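Microtubule-associated protein 1A/1B, light chain 3 (Trypanosoma brucei brucei, PDB 3W1Y) is an autophagy protein of the ATG8 family, with a ubiquitin-like fold, that probably binds phosphatidylethanolamine and is thought to act on membranes once lipid-linked. Local coordinates at residues 19-23 and 121-127; 32-38 and 68-74; 81-85 and 96-100. All coordinates share one frame; numbering follows the deposited sequence.

Contact 1 (19-23 and 121-127); sequences RAKET and DPDGFLY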
ATOM      1  N   ARG A  19       3.299  -9.973 -27.484  1.00 26.62           N
ATOM      2  CA  ARG A  19       3.498  -8.990 -26.407  1.00 25.96           C
ATOM      3  C   ARG A  19       4.049  -7.640 -26.923  1.00 26.02           C
ATOM      4  O   ARG A  19       3.503  -6.603 -26.589  1.00 25.48           O
ATOM      5  CB  ARG A  19       4.387  -9.547 -25.314  1.00 25.57           C
ATOM      6  CG  ARG A  19       3.825 -10.761 -24.657  1.00 24.63           C
ATOM      7  CD  ARG A  19       4.770 -11.222 -23.580  1.00 23.85           C
ATOM      8  NE  ARG A  19       5.578 -12.342 -24.029  1.00 22.32           N
ATOM      9  CZ  ARG A  19       6.903 -12.365 -24.070  1.00 21.62           C
ATOM     10  NH1 ARG A  19       7.638 -11.318 -23.687  1.00 19.93           N
ATOM     11  NH2 ARG A  19       7.489 -13.461 -24.494  1.00 18.68           N
ATOM     12  N   ALA A  20       5.116  -7.672 -27.723  1.00 26.40           N
ATOM     13  CA  ALA A  20       5.669  -6.466 -28.351  1.00 27.31           C
ATOM     14  C   ALA A  20       4.638  -5.684 -29.173  1.00 27.89           C
ATOM     15  O   ALA A  20       4.610  -4.464 -29.123  1.00 27.76           O
ATOM     16  CB  ALA A  20       6.896  -6.802 -29.233  1.00 26.22           C
ATOM     17  N   LYS A  21       3.816  -6.395 -29.946  1.00 29.87           N
ATOM     18  CA  LYS A  21       2.739  -5.772 -30.730  1.00 31.18           C
ATOM     19  C   LYS A  21       1.706  -5.118 -29.799  1.00 30.44           C
ATOM     20  O   LYS A  21       1.302  -3.977 -29.994  1.00 30.89           O
ATOM     21  CB  LYS A  21       2.088  -6.805 -31.663  1.00 31.73           C
ATOM     22  CG  LYS A  21       0.831  -6.326 -32.373  1.00 36.41           C
ATOM     23  CD  LYS A  21       1.131  -5.527 -33.648  1.00 43.71           C
ATOM     24  CE  LYS A  21      -0.031  -4.583 -34.001  1.00 47.85           C
ATOM     25  NZ  LYS A  21      -0.030  -3.368 -33.092  1.00 49.82           N
ATOM     26  N   GLU A  22       1.309  -5.839 -28.769  1.00 29.51           N
ATOM     27  CA  GLU A  22       0.395  -5.308 -27.809  1.00 29.01           C
ATOM     28  C   GLU A  22       0.881  -3.975 -27.224  1.00 28.13           C
ATOM     29  O   GLU A  22       0.123  -3.005 -27.187  1.00 28.78           O
ATOM     30  CB  GLU A  22       0.133  -6.350 -26.725  1.00 28.54           C
ATOM     31  CG  GLU A  22      -1.028  -6.020 -25.853  1.00 32.01           C
ATOM     32  CD  GLU A  22      -1.282  -7.053 -24.769  1.00 38.39           C
ATOM     33  OE1 GLU A  22      -0.623  -8.123 -24.755  1.00 41.29           O
ATOM     34  OE2 GLU A  22      -2.157  -6.781 -23.920  1.00 40.94           O
ATOM     35  N   THR A  23       2.125  -3.908 -26.755  1.00 27.48           N
ATOM     36  CA  THR A  23       2.629  -2.646 -26.152  1.00 26.56           C
ATOM     37  C   THR A  23       2.925  -1.540 -27.188  1.00 26.78           C
ATOM     38  O   THR A  23       2.801  -0.358 -26.868  1.00 25.64           O
ATOM     39  CB  THR A  23       3.837  -2.860 -25.248  1.00 26.09           C
ATOM     40  OG1 THR A  23       4.941  -3.307 -26.047  1.00 25.28           O
ATOM     41  CG2 THR A  23       3.490  -3.924 -24.149  1.00 26.06           C
ATOM     42  N   ASP A 121      10.656  -4.300 -19.704  1.00 29.38           N
ATOM     43  CA  ASP A 121      11.071  -5.470 -20.443  1.00 28.87           C
ATOM     44  C   ASP A 121      11.335  -5.107 -21.904  1.00 28.42           C
ATOM     45  O   ASP A 121      10.780  -4.144 -22.419  1.00 28.52           O
ATOM     46  CB  ASP A 121       9.906  -6.458 -20.392  1.00 28.90           C
ATOM     47  CG  ASP A 121      10.299  -7.820 -20.802  1.00 28.07           C
ATOM     48  OD1 ASP A 121      10.189  -8.166 -22.006  1.00 28.17           O
ATOM     49  OD2 ASP A 121      10.753  -8.528 -19.908  1.00 30.02           O
ATOM     50  N   PRO A 122      12.184  -5.886 -22.593  1.00 28.75           N
ATOM     51  CA  PRO A 122      12.270  -5.689 -24.046  1.00 28.67           C
ATOM     52  C   PRO A 122      10.921  -5.730 -24.795  1.00 28.54           C
ATOM     53  O   PRO A 122      10.814  -5.140 -25.879  1.00 29.39           O
ATOM     54  CB  PRO A 122      13.175  -6.847 -24.503  1.00 29.35           C
ATOM     55  CG  PRO A 122      13.995  -7.174 -23.303  1.00 29.46           C
ATOM     56  CD  PRO A 122      13.136  -6.913 -22.109  1.00 28.18           C
ATOM     57  N   ASP A 123       9.919  -6.431 -24.260  1.00 27.84           N
ATOM     58  CA  ASP A 123       8.629  -6.540 -24.958  1.00 28.00           C
ATOM     59  C   ASP A 123       7.741  -5.305 -24.747  1.00 27.56           C
ATOM     60  O   ASP A 123       6.652  -5.230 -25.305  1.00 28.22           O
ATOM     61  CB  ASP A 123       7.859  -7.857 -24.641  1.00 27.49           C
ATOM     62  CG  ASP A 123       7.317  -7.931 -23.202  1.00 27.44           C
ATOM     63  OD1 ASP A 123       7.271  -6.926 -22.452  1.00 26.05           O
ATOM     64  OD2 ASP A 123       6.929  -9.048 -22.800  1.00 29.13           O
ATOM     65  N   GLY A 124       8.207  -4.347 -23.951  1.00 26.84           N
ATOM     66  CA  GLY A 124       7.460  -3.113 -23.746  1.00 26.67           C
ATOM     67  C   GLY A 124       6.660  -3.012 -22.453  1.00 25.83           C
ATOM     68  O   GLY A 124       6.283  -1.908 -22.066  1.00 26.10           O
ATOM     69  N   PHE A 125       6.378  -4.136 -21.797  1.00 25.23           N
ATOM     70  CA  PHE A 125       5.611  -4.107 -20.542  1.00 24.52           C
ATOM     71  C   PHE A 125       6.530  -3.798 -19.376  1.00 24.64           C
ATOM     72  O   PHE A 125       7.717  -4.155 -19.403  1.00 24.42           O
ATOM     73  CB  PHE A 125       4.952  -5.462 -20.210  1.00 24.56           C
ATOM     74  CG  PHE A 125       3.649  -5.728 -20.925  1.00 23.21           C
ATOM     75  CD1 PHE A 125       3.608  -6.629 -21.990  1.00 23.39           C
ATOM     76  CD2 PHE A 125       2.462  -5.142 -20.489  1.00 21.82           C
ATOM     77  CE1 PHE A 125       2.399  -6.913 -22.654  1.00 23.04           C
ATOM     78  CE2 PHE A 125       1.258  -5.417 -21.136  1.00 23.10           C
ATOM     79  CZ  PHE A 125       1.237  -6.304 -22.234  1.00 22.54           C
ATOM     80  N   LEU A 126       5.959  -3.144 -18.358  1.00 23.85           N
ATOM     81  CA  LEU A 126       6.537  -3.127 -17.015  1.00 23.60           C
ATOM     82  C   LEU A 126       5.914  -4.310 -16.245  1.00 23.52           C
ATOM     83  O   LEU A 126       4.699  -4.333 -16.043  1.00 22.30           O
ATOM     84  CB  LEU A 126       6.204  -1.810 -16.310  1.00 22.86           C
ATOM     85  CG  LEU A 126       6.760  -1.684 -14.904  1.00 23.68           C
ATOM     86  CD1 LEU A 126       8.291  -1.865 -14.901  1.00 22.22           C
ATOM     87  CD2 LEU A 126       6.330  -0.359 -14.267  1.00 23.32           C
ATOM     88  N   TYR A 127       6.741  -5.301 -15.889  1.00 23.86           N
ATOM     89  CA  TYR A 127       6.299  -6.477 -15.163  1.00 24.17           C
ATOM     90  C   TYR A 127       6.327  -6.233 -13.655  1.00 25.12           C
ATOM     91  O   TYR A 127       7.299  -5.700 -13.128  1.00 25.37           O
ATOM     92  CB  TYR A 127       7.152  -7.687 -15.555  1.00 24.66           C
ATOM     93  CG  TYR A 127       6.722  -8.239 -16.903  1.00 24.48           C
ATOM     94  CD1 TYR A 127       7.269  -7.748 -18.079  1.00 22.79           C
ATOM     95  CD2 TYR A 127       5.731  -9.222 -16.989  1.00 23.30           C
ATOM     96  CE1 TYR A 127       6.856  -8.226 -19.315  1.00 24.52           C
ATOM     97  CE2 TYR A 127       5.318  -9.714 -18.209  1.00 23.34           C
ATOM     98  CZ  TYR A 127       5.882  -9.212 -19.377  1.00 24.46           C
ATOM     99  OH  TYR A 127       5.472  -9.694 -20.602  1.00 23.18           O
TER
HETATM  100  O   HOH W   1      10.443 -10.570 -22.891  1.00 30.87           O

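Contact 2 (32-38 and 68-74); sequences KHIPILC and NKFLLPE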
ATOM      1  N   LYS A  32       2.112   8.541 -23.537  1.00 31.17           N
ATOM      2  CA  LYS A  32       2.475   8.969 -22.186  1.00 31.93           C
ATOM      3  C   LYS A  32       1.937   7.988 -21.111  1.00 30.43           C
ATOM      4  O   LYS A  32       1.940   8.301 -19.925  1.00 31.12           O
ATOM      5  CB  LYS A  32       1.968  10.407 -21.946  1.00 33.39           C
ATOM      6  CG  LYS A  32       2.693  11.473 -22.803  1.00 34.92           C
ATOM      7  CD  LYS A  32       2.158  12.899 -22.522  1.00 36.46           C
ATOM      8  CE  LYS A  32       2.827  13.893 -23.482  1.00 41.14           C
ATOM      9  NZ  LYS A  32       2.572  15.335 -23.127  1.00 47.80           N
ATOM     10  N   HIS A  33       1.477   6.817 -21.532  1.00 28.24           N
ATOM     11  CA  HIS A  33       1.009   5.819 -20.600  1.00 27.69           C
ATOM     12  C   HIS A  33       1.948   4.614 -20.533  1.00 26.92           C
ATOM     13  O   HIS A  33       2.648   4.286 -21.478  1.00 26.73           O
ATOM     14  CB  HIS A  33      -0.448   5.399 -20.883  1.00 27.73           C
ATOM     15  CG  HIS A  33      -1.451   6.500 -20.638  1.00 27.69           C
ATOM     16  ND1 HIS A  33      -2.518   6.368 -19.773  1.00 28.01           N
ATOM     17  CD2 HIS A  33      -1.520   7.759 -21.124  1.00 28.02           C
ATOM     18  CE1 HIS A  33      -3.203   7.496 -19.746  1.00 28.76           C
ATOM     19  NE2 HIS A  33      -2.613   8.360 -20.553  1.00 29.23           N
ATOM     20  N   ILE A  34       1.934   3.963 -19.378  1.00 26.74           N
ATOM     21  CA  ILE A  34       2.814   2.850 -19.075  1.00 25.48           C
ATOM     22  C   ILE A  34       1.970   1.577 -19.078  1.00 24.93           C
ATOM     23  O   ILE A  34       1.011   1.466 -18.313  1.00 23.96           O
ATOM     24  CB  ILE A  34       3.486   3.073 -17.684  1.00 25.90           C
ATOM     25  CG1 ILE A  34       4.150   4.478 -17.606  1.00 25.24           C
ATOM     26  CG2 ILE A  34       4.438   1.881 -17.303  1.00 25.33           C
ATOM     27  CD1 ILE A  34       5.272   4.765 -18.701  1.00 23.43           C
ATOM     28  N   PRO A  35       2.307   0.618 -19.967  1.00 25.38           N
ATOM     29  CA  PRO A  35       1.655  -0.703 -19.904  1.00 24.57           C
ATOM     30  C   PRO A  35       2.286  -1.603 -18.841  1.00 23.95           C
ATOM     31  O   PRO A  35       3.496  -1.816 -18.828  1.00 24.32           O
ATOM     32  CB  PRO A  35       1.832  -1.268 -21.313  1.00 25.17           C
ATOM     33  CG  PRO A  35       3.057  -0.541 -21.873  1.00 26.19           C
ATOM     34  CD  PRO A  35       3.241   0.751 -21.108  1.00 25.23           C
ATOM     35  N   ILE A  36       1.437  -2.136 -17.967  1.00 23.11           N
ATOM     36  CA  ILE A  36       1.850  -2.841 -16.791  1.00 22.88           C
ATOM     37  C   ILE A  36       1.193  -4.224 -16.780  1.00 23.44           C
ATOM     38  O   ILE A  36      -0.011  -4.361 -17.006  1.00 22.17           O
ATOM     39  CB  ILE A  36       1.451  -2.055 -15.522  1.00 23.08           C
ATOM     40  CG1 ILE A  36       2.026  -0.638 -15.571  1.00 22.27           C
ATOM     41  CG2 ILE A  36       1.868  -2.805 -14.221  1.00 23.33           C
ATOM     42  CD1 ILE A  36       1.456   0.308 -14.488  1.00 22.04           C
ATOM     43  N   LEU A  37       2.007  -5.250 -16.539  1.00 23.65           N
ATOM     44  CA  LEU A  37       1.500  -6.607 -16.437  1.00 24.15           C
ATOM     45  C   LEU A  37       1.759  -7.070 -15.006  1.00 25.04           C
ATOM     46  O   LEU A  37       2.914  -7.137 -14.604  1.00 24.28           O
ATOM     47  CB  LEU A  37       2.217  -7.489 -17.485  1.00 24.58           C
ATOM     48  CG  LEU A  37       1.744  -8.918 -17.800  1.00 22.82           C
ATOM     49  CD1 LEU A  37       1.899  -9.804 -16.569  1.00 20.57           C
ATOM     50  CD2 LEU A  37       0.327  -8.921 -18.299  1.00 19.85           C
ATOM     51  N   CYS A  38       0.698  -7.306 -14.217  1.00 26.33           N
ATOM     52  CA  CYS A  38       0.848  -7.801 -12.826  1.00 28.43           C
ATOM     53  C   CYS A  38       0.430  -9.225 -12.672  1.00 28.33           C
ATOM     54  O   CYS A  38      -0.626  -9.604 -13.160  1.00 29.01           O
ATOM     55  CB  CYS A  38       0.039  -7.006 -11.786  1.00 28.86           C
ATOM     56  SG  CYS A  38       0.044  -5.348 -12.088  1.00 36.48           S
ATOM     57  N   ASN A  68      -3.375  -9.286 -14.178  1.00 32.70           N
ATOM     58  CA  ASN A  68      -4.028  -8.016 -14.428  1.00 32.10           C
ATOM     59  C   ASN A  68      -3.082  -7.069 -15.184  1.00 31.50           C
ATOM     60  O   ASN A  68      -1.905  -6.939 -14.840  1.00 31.31           O
ATOM     61  CB  ASN A  68      -4.457  -7.389 -13.104  1.00 32.93           C
ATOM     62  CG  ASN A  68      -5.548  -8.183 -12.411  1.00 34.49           C
ATOM     63  OD1 ASN A  68      -6.711  -8.115 -12.799  1.00 38.97           O
ATOM     64  ND2 ASN A  68      -5.185  -8.920 -11.375  1.00 33.51           N
ATOM     65  N   LYS A  69      -3.611  -6.446 -16.231  1.00 30.61           N
ATOM     66  CA  LYS A  69      -2.911  -5.457 -17.013  1.00 30.34           C
ATOM     67  C   LYS A  69      -3.477  -4.089 -16.717  1.00 29.74           C
ATOM     68  O   LYS A  69      -4.670  -3.939 -16.463  1.00 29.45           O
ATOM     69  CB  LYS A  69      -3.125  -5.698 -18.493  1.00 31.34           C
ATOM     70  CG  LYS A  69      -2.550  -6.989 -19.021  1.00 32.76           C
ATOM     71  CD  LYS A  69      -3.182  -7.212 -20.372  1.00 36.69           C
ATOM     72  CE  LYS A  69      -2.478  -8.282 -21.108  1.00 40.20           C
ATOM     73  NZ  LYS A  69      -3.264  -8.660 -22.307  1.00 42.43           N
ATOM     74  N   PHE A  70      -2.618  -3.083 -16.762  1.00 29.14           N
ATOM     75  CA  PHE A  70      -3.032  -1.703 -16.538  1.00 28.46           C
ATOM     76  C   PHE A  70      -2.358  -0.874 -17.606  1.00 28.04           C
ATOM     77  O   PHE A  70      -1.351  -1.269 -18.133  1.00 27.27           O
ATOM     78  CB  PHE A  70      -2.597  -1.221 -15.131  1.00 27.95           C
ATOM     79  CG  PHE A  70      -3.269  -1.949 -14.002  1.00 27.87           C
ATOM     80  CD1 PHE A  70      -2.819  -3.195 -13.586  1.00 27.01           C
ATOM     81  CD2 PHE A  70      -4.383  -1.407 -13.368  1.00 28.27           C
ATOM     82  CE1 PHE A  70      -3.469  -3.893 -12.547  1.00 26.09           C
ATOM     83  CE2 PHE A  70      -5.022  -2.100 -12.332  1.00 26.13           C
ATOM     84  CZ  PHE A  70      -4.550  -3.343 -11.925  1.00 25.65           C
ATOM     85  N   LEU A  71      -2.933   0.286 -17.903  1.00 28.71           N
ATOM     86  CA  LEU A  71      -2.319   1.282 -18.751  1.00 28.61           C
ATOM     87  C   LEU A  71      -2.430   2.617 -18.018  1.00 28.37           C
ATOM     88  O   LEU A  71      -3.481   3.250 -18.000  1.00 29.14           O
ATOM     89  CB  LEU A  71      -3.028   1.299 -20.106  1.00 29.28           C
ATOM     90  CG  LEU A  71      -2.430   2.162 -21.211  1.00 30.76           C
ATOM     91  CD1 LEU A  71      -0.967   1.787 -21.493  1.00 28.92           C
ATOM     92  CD2 LEU A  71      -3.297   2.071 -22.508  1.00 29.88           C
ATOM     93  N   LEU A  72      -1.359   3.038 -17.360  1.00 27.79           N
ATOM     94  CA  LEU A  72      -1.485   4.167 -16.444  1.00 27.59           C
ATOM     95  C   LEU A  72      -0.604   5.328 -16.856  1.00 27.44           C
ATOM     96  O   LEU A  72       0.435   5.118 -17.507  1.00 27.32           O
ATOM     97  CB  LEU A  72      -1.192   3.724 -15.009  1.00 27.86           C
ATOM     98  CG  LEU A  72      -2.160   2.700 -14.385  1.00 29.76           C
ATOM     99  CD1 LEU A  72      -1.758   2.363 -12.949  1.00 30.89           C
ATOM    100  CD2 LEU A  72      -3.648   3.198 -14.428  1.00 30.38           C
ATOM    101  N   PRO A  73      -0.999   6.562 -16.484  1.00 28.02           N
ATOM    102  CA  PRO A  73      -0.160   7.724 -16.859  1.00 28.51           C
ATOM    103  C   PRO A  73       1.296   7.619 -16.357  1.00 28.74           C
ATOM    104  O   PRO A  73       1.544   7.098 -15.245  1.00 28.23           O
ATOM    105  CB  PRO A  73      -0.901   8.929 -16.221  1.00 29.34           C
ATOM    106  CG  PRO A  73      -2.343   8.476 -16.018  1.00 29.57           C
ATOM    107  CD  PRO A  73      -2.199   6.959 -15.704  1.00 28.35           C
ATOM    108  N   GLU A  74       2.249   8.095 -17.161  1.00 29.20           N
ATOM    109  CA  GLU A  74       3.661   8.097 -16.770  1.00 30.11           C
ATOM    110  C   GLU A  74       3.897   8.939 -15.508  1.00 31.16           C
ATOM    111  O   GLU A  74       4.844   8.685 -14.750  1.00 31.37           O
ATOM    112  CB  GLU A  74       4.559   8.588 -17.920  1.00 30.70           C
ATOM    113  CG  GLU A  74       4.197   9.982 -18.502  1.00 31.43           C
ATOM    114  CD  GLU A  74       5.079  10.412 -19.688  1.00 34.02           C
ATOM    115  OE1 GLU A  74       5.861   9.584 -20.239  1.00 36.74           O
ATOM    116  OE2 GLU A  74       4.972  11.594 -20.099  1.00 40.40           O
TER

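Contact 3 (81-85 and 96-100); sequences FMMAL and AVFVF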
ATOM      1  N   PHE A  81      -1.055   3.453  -8.695  1.00 30.45           N
ATOM      2  CA  PHE A  81      -1.063   2.099  -9.232  1.00 29.95           C
ATOM      3  C   PHE A  81      -1.565   1.087  -8.212  1.00 29.65           C
ATOM      4  O   PHE A  81      -2.429   0.272  -8.521  1.00 29.18           O
ATOM      5  CB  PHE A  81       0.339   1.714  -9.732  1.00 29.80           C
ATOM      6  CG  PHE A  81       0.507   0.252 -10.016  1.00 29.56           C
ATOM      7  CD1 PHE A  81      -0.362  -0.421 -10.846  1.00 28.46           C
ATOM      8  CD2 PHE A  81       1.563  -0.449  -9.460  1.00 33.92           C
ATOM      9  CE1 PHE A  81      -0.202  -1.760 -11.096  1.00 29.43           C
ATOM     10  CE2 PHE A  81       1.733  -1.812  -9.727  1.00 32.91           C
ATOM     11  CZ  PHE A  81       0.844  -2.453 -10.534  1.00 29.53           C
ATOM     12  N   MET A  82      -1.031   1.144  -7.004  1.00 30.10           N
ATOM     13  CA  MET A  82      -1.425   0.212  -5.971  1.00 33.08           C
ATOM     14  C   MET A  82      -2.897   0.327  -5.597  1.00 32.60           C
ATOM     15  O   MET A  82      -3.550  -0.685  -5.338  1.00 32.97           O
ATOM     16  CB  MET A  82      -0.560   0.387  -4.743  1.00 32.73           C
ATOM     17  CG  MET A  82       0.729  -0.387  -4.768  1.00 34.02           C
ATOM     18  SD  MET A  82       1.728   0.323  -3.457  1.00 40.01           S
ATOM     19  CE  MET A  82       0.953  -0.429  -2.031  1.00 39.89           C
ATOM     20  N   MET A  83      -3.413   1.552  -5.578  1.00 33.03           N
ATOM     21  CA  MET A  83      -4.845   1.776  -5.367  1.00 34.46           C
ATOM     22  C   MET A  83      -5.668   1.268  -6.530  1.00 33.06           C
ATOM     23  O   MET A  83      -6.697   0.675  -6.295  1.00 33.74           O
ATOM     24  CB  MET A  83      -5.170   3.245  -5.082  1.00 34.73           C
ATOM     25  CG  MET A  83      -4.435   3.771  -3.849  1.00 35.64           C
ATOM     26  SD  MET A  83      -4.486   5.576  -3.805  1.00 39.96           S
ATOM     27  CE  MET A  83      -6.039   5.807  -2.866  1.00 37.57           C
ATOM     28  N   ALA A  84      -5.214   1.462  -7.771  1.00 31.53           N
ATOM     29  CA  ALA A  84      -5.900   0.847  -8.917  1.00 30.62           C
ATOM     30  C   ALA A  84      -5.961  -0.711  -8.826  1.00 29.95           C
ATOM     31  O   ALA A  84      -6.984  -1.324  -9.151  1.00 29.51           O
ATOM     32  CB  ALA A  84      -5.275   1.300 -10.227  1.00 29.48           C
ATOM     33  N   LEU A  85      -4.875  -1.321  -8.347  1.00 29.79           N
ATOM     34  CA  LEU A  85      -4.767  -2.781  -8.212  1.00 30.66           C
ATOM     35  C   LEU A  85      -5.687  -3.292  -7.099  1.00 32.37           C
ATOM     36  O   LEU A  85      -6.340  -4.312  -7.251  1.00 31.67           O
ATOM     37  CB  LEU A  85      -3.307  -3.226  -7.998  1.00 29.61           C
ATOM     38  CG  LEU A  85      -2.914  -4.721  -7.874  1.00 29.23           C
ATOM     39  CD1 LEU A  85      -3.321  -5.618  -9.089  1.00 26.17           C
ATOM     40  CD2 LEU A  85      -1.408  -4.795  -7.667  1.00 29.98           C
ATOM     41  N   ALA A  96      -4.216  -5.965   2.405  1.00 49.51           N
ATOM     42  CA  ALA A  96      -3.279  -5.042   1.781  1.00 47.82           C
ATOM     43  C   ALA A  96      -2.666  -5.705   0.560  1.00 46.04           C
ATOM     44  O   ALA A  96      -2.495  -6.925   0.533  1.00 45.71           O
ATOM     45  CB  ALA A  96      -2.188  -4.660   2.763  1.00 48.38           C
ATOM     46  N   VAL A  97      -2.342  -4.900  -0.447  1.00 44.25           N
ATOM     47  CA  VAL A  97      -1.561  -5.376  -1.584  1.00 42.39           C
ATOM     48  C   VAL A  97      -0.217  -4.661  -1.581  1.00 41.49           C
ATOM     49  O   VAL A  97      -0.168  -3.465  -1.360  1.00 41.55           O
ATOM     50  CB  VAL A  97      -2.326  -5.193  -2.943  1.00 41.97           C
ATOM     51  CG1 VAL A  97      -2.652  -3.725  -3.207  1.00 41.59           C
ATOM     52  CG2 VAL A  97      -1.547  -5.810  -4.117  1.00 39.98           C
ATOM     53  N   PHE A  98       0.871  -5.404  -1.781  1.00 40.40           N
ATOM     54  CA  PHE A  98       2.193  -4.806  -1.991  1.00 39.48           C
ATOM     55  C   PHE A  98       2.733  -5.266  -3.351  1.00 38.33           C
ATOM     56  O   PHE A  98       2.407  -6.365  -3.811  1.00 37.84           O
ATOM     57  CB  PHE A  98       3.162  -5.148  -0.836  1.00 40.83           C
ATOM     58  CG  PHE A  98       3.050  -6.574  -0.349  1.00 42.09           C
ATOM     59  CD1 PHE A  98       3.877  -7.572  -0.870  1.00 42.68           C
ATOM     60  CD2 PHE A  98       2.108  -6.921   0.625  1.00 43.88           C
ATOM     61  CE1 PHE A  98       3.773  -8.912  -0.446  1.00 42.32           C
ATOM     62  CE2 PHE A  98       1.994  -8.256   1.074  1.00 44.02           C
ATOM     63  CZ  PHE A  98       2.828  -9.259   0.523  1.00 44.53           C
ATOM     64  N   VAL A  99       3.520  -4.409  -4.003  1.00 37.18           N
ATOM     65  CA  VAL A  99       4.071  -4.683  -5.335  1.00 36.28           C
ATOM     66  C   VAL A  99       5.611  -4.642  -5.411  1.00 36.83           C
ATOM     67  O   VAL A  99       6.259  -3.887  -4.690  1.00 36.61           O
ATOM     68  CB  VAL A  99       3.475  -3.746  -6.434  1.00 35.64           C
ATOM     69  CG1 VAL A  99       1.963  -3.965  -6.583  1.00 35.79           C
ATOM     70  CG2 VAL A  99       3.779  -2.286  -6.151  1.00 34.64           C
ATOM     71  N   PHE A 100       6.162  -5.448  -6.324  1.00 36.77           N
ATOM     72  CA  PHE A 100       7.594  -5.606  -6.512  1.00 37.51           C
ATOM     73  C   PHE A 100       7.984  -5.411  -7.960  1.00 37.45           C
ATOM     74  O   PHE A 100       7.269  -5.819  -8.865  1.00 37.07           O
ATOM     75  CB  PHE A 100       8.053  -7.001  -6.062  1.00 37.68           C
ATOM     76  CG  PHE A 100       7.657  -7.339  -4.667  1.00 39.22           C
ATOM     77  CD1 PHE A 100       6.424  -7.929  -4.407  1.00 40.88           C
ATOM     78  CD2 PHE A 100       8.500  -7.029  -3.591  1.00 40.93           C
ATOM     79  CE1 PHE A 100       6.043  -8.235  -3.089  1.00 41.94           C
ATOM     80  CE2 PHE A 100       8.131  -7.327  -2.278  1.00 39.31           C
ATOM     81  CZ  PHE A 100       6.909  -7.921  -2.026  1.00 40.18           C
TER

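Contact 1 (19-23 and 121-127)
D121 meets R19 through a water that accepts from NH1 of R19 and donates to OD1 of D121. The same OD1 takes the amide of D123, an Asx turn that braces the type I turn from D121 to G124. NH1 of R19 reaches OD2 of D123 at 2.5 Å, a nearly straight salt bridge (163°) lying in the guanidinium plane but on the anti side of the carboxylate. The backbone O of D123 accepts from OG1 of T23 at 2.7 Å, and CA of A20 rests on that oxygen at 3.4 Å. G124 passes close beside the T23 hydroxyl. The amide of F125 binds OD1 of D123, a second Asx turn, and its ring lies under CG2 of T23, 3.5 Å from the ring centroid: a CH-pi contact over the middle of the face. That methyl is set there by standing anti to the T23 carbonyl carbon. The E22 carboxylate stands at the ring's edge, its main partner being K69. Y127 OH gives a 2.7 Å bond to the syn lone pair of D123 OD2, which thus has two donors. Two consecutive Asx turns leading into strand 126-133 dock on helix 16-29, which precedes the ubiquitin-like core in ATG8 proteins.

Contact 2 (32-38 and 68-74)
I34 and L72 exchange backbone bonds both ways, I34 N to L72 O at 2.7 Å and L72 N back to I34 O at 3.0 Å. I36 with F70 and C38 with N68 each repeat the reciprocal pair of hydrogen bonds; at the other end, beyond I34 and L72, the amide of E74 donates to K32 O at 2.8 Å. Between them lie non-hydrogen-bonded pairs, P35 with L71 and L37 with K69, where CA-H groups point at carbonyls, as K69 CA does at I36 O (3.1 Å). This is the antiparallel pairing of strand 33-40 with edge strand 68-73 in the ubiquitin-like sheet. On the face of I34, I36 and C38, SG of C38 comes obliquely to the F70 ring, 3.8 Å from CE1, and the I36 and L72 side chains cross at about a right angle, touching CD1 to CD1. CG1 of I34 sits anti to its own carbonyl carbon (chi1 -52°), which brings it against CA of E74. On the face of P35, L37, K69 and L71, CD2 of L37 lies 3.5 Å from CG of K69, whose extended chain runs on to a salt bridge with E22. OE2 of E74 touches CB and CG of K32, the two chains crossing at a slant.

Contact 3 (81-85 and 96-100)
In the ubiquitin-like fold a helix lies across one face of the beta sheet, and here helix 78-88 covers the edge strand 96-100, the two short segments running at 129° with their axes 8.9 Å apart. Apolar side chains make most of the contact. Two valines, V97 and V99, point at the helix, and F81, M82 and L85 close over them. CD2 of L85 touches both valines, 3.6 Å from CG1 of V99, which it meets tip to tip, and 3.7 Å from CG2 of V97, which it approaches obliquely. With CG of L85 anti to the backbone N (chi1 -178°), the isobutyl group is carried out toward the strand. V99 is shared by all three helix residues. Its CG1, besides meeting L85, lies 3.8 Å from CE2 at the corner of the F81 ring, an oblique approach, while its CG2 packs against CG of M82. Beyond that point the M82 chain bends at chi3 (77°) and drops its methyl toward the strand backbone, leaving CE 3.3 Å from V97 O. CG1 of V97 in turn comes to 3.8 Å from M82 O, so the strand side chain and the methionine end each lie near a carbonyl of the other segment. Around this core V128 of strand 126-133 touches both F81 and V99, and Y130 of that strand touches L85. Farther along the same sheet, F70 of strand 68-73 meets F81 edge to face and packs on L85, while I36 and C38 of strand 33-40 reach F81.

How the contacts relate
From the N terminus, helix 16-29 gives the first half of contact 1, whose partner arrives almost a hundred residues later in the turn that leads into strand 126-133. Inside that long loop the other two contacts follow in series: contact 2 closes as strand 68-73 returns beside strand 33-40, and contact 3 closes when strand 96-100 comes back to helix 78-88. None crosses another. Contacts 1 and 2 join where Y127 packs against L37 and at the probable hydrogen bond from L126 to P35; contacts 2 and 3 meet where the F70 ring packs on the backbone of A84. Together they tie two helices to one four-stranded sheet, contacts 1 and 3 lying on opposite sides of the chain's centre.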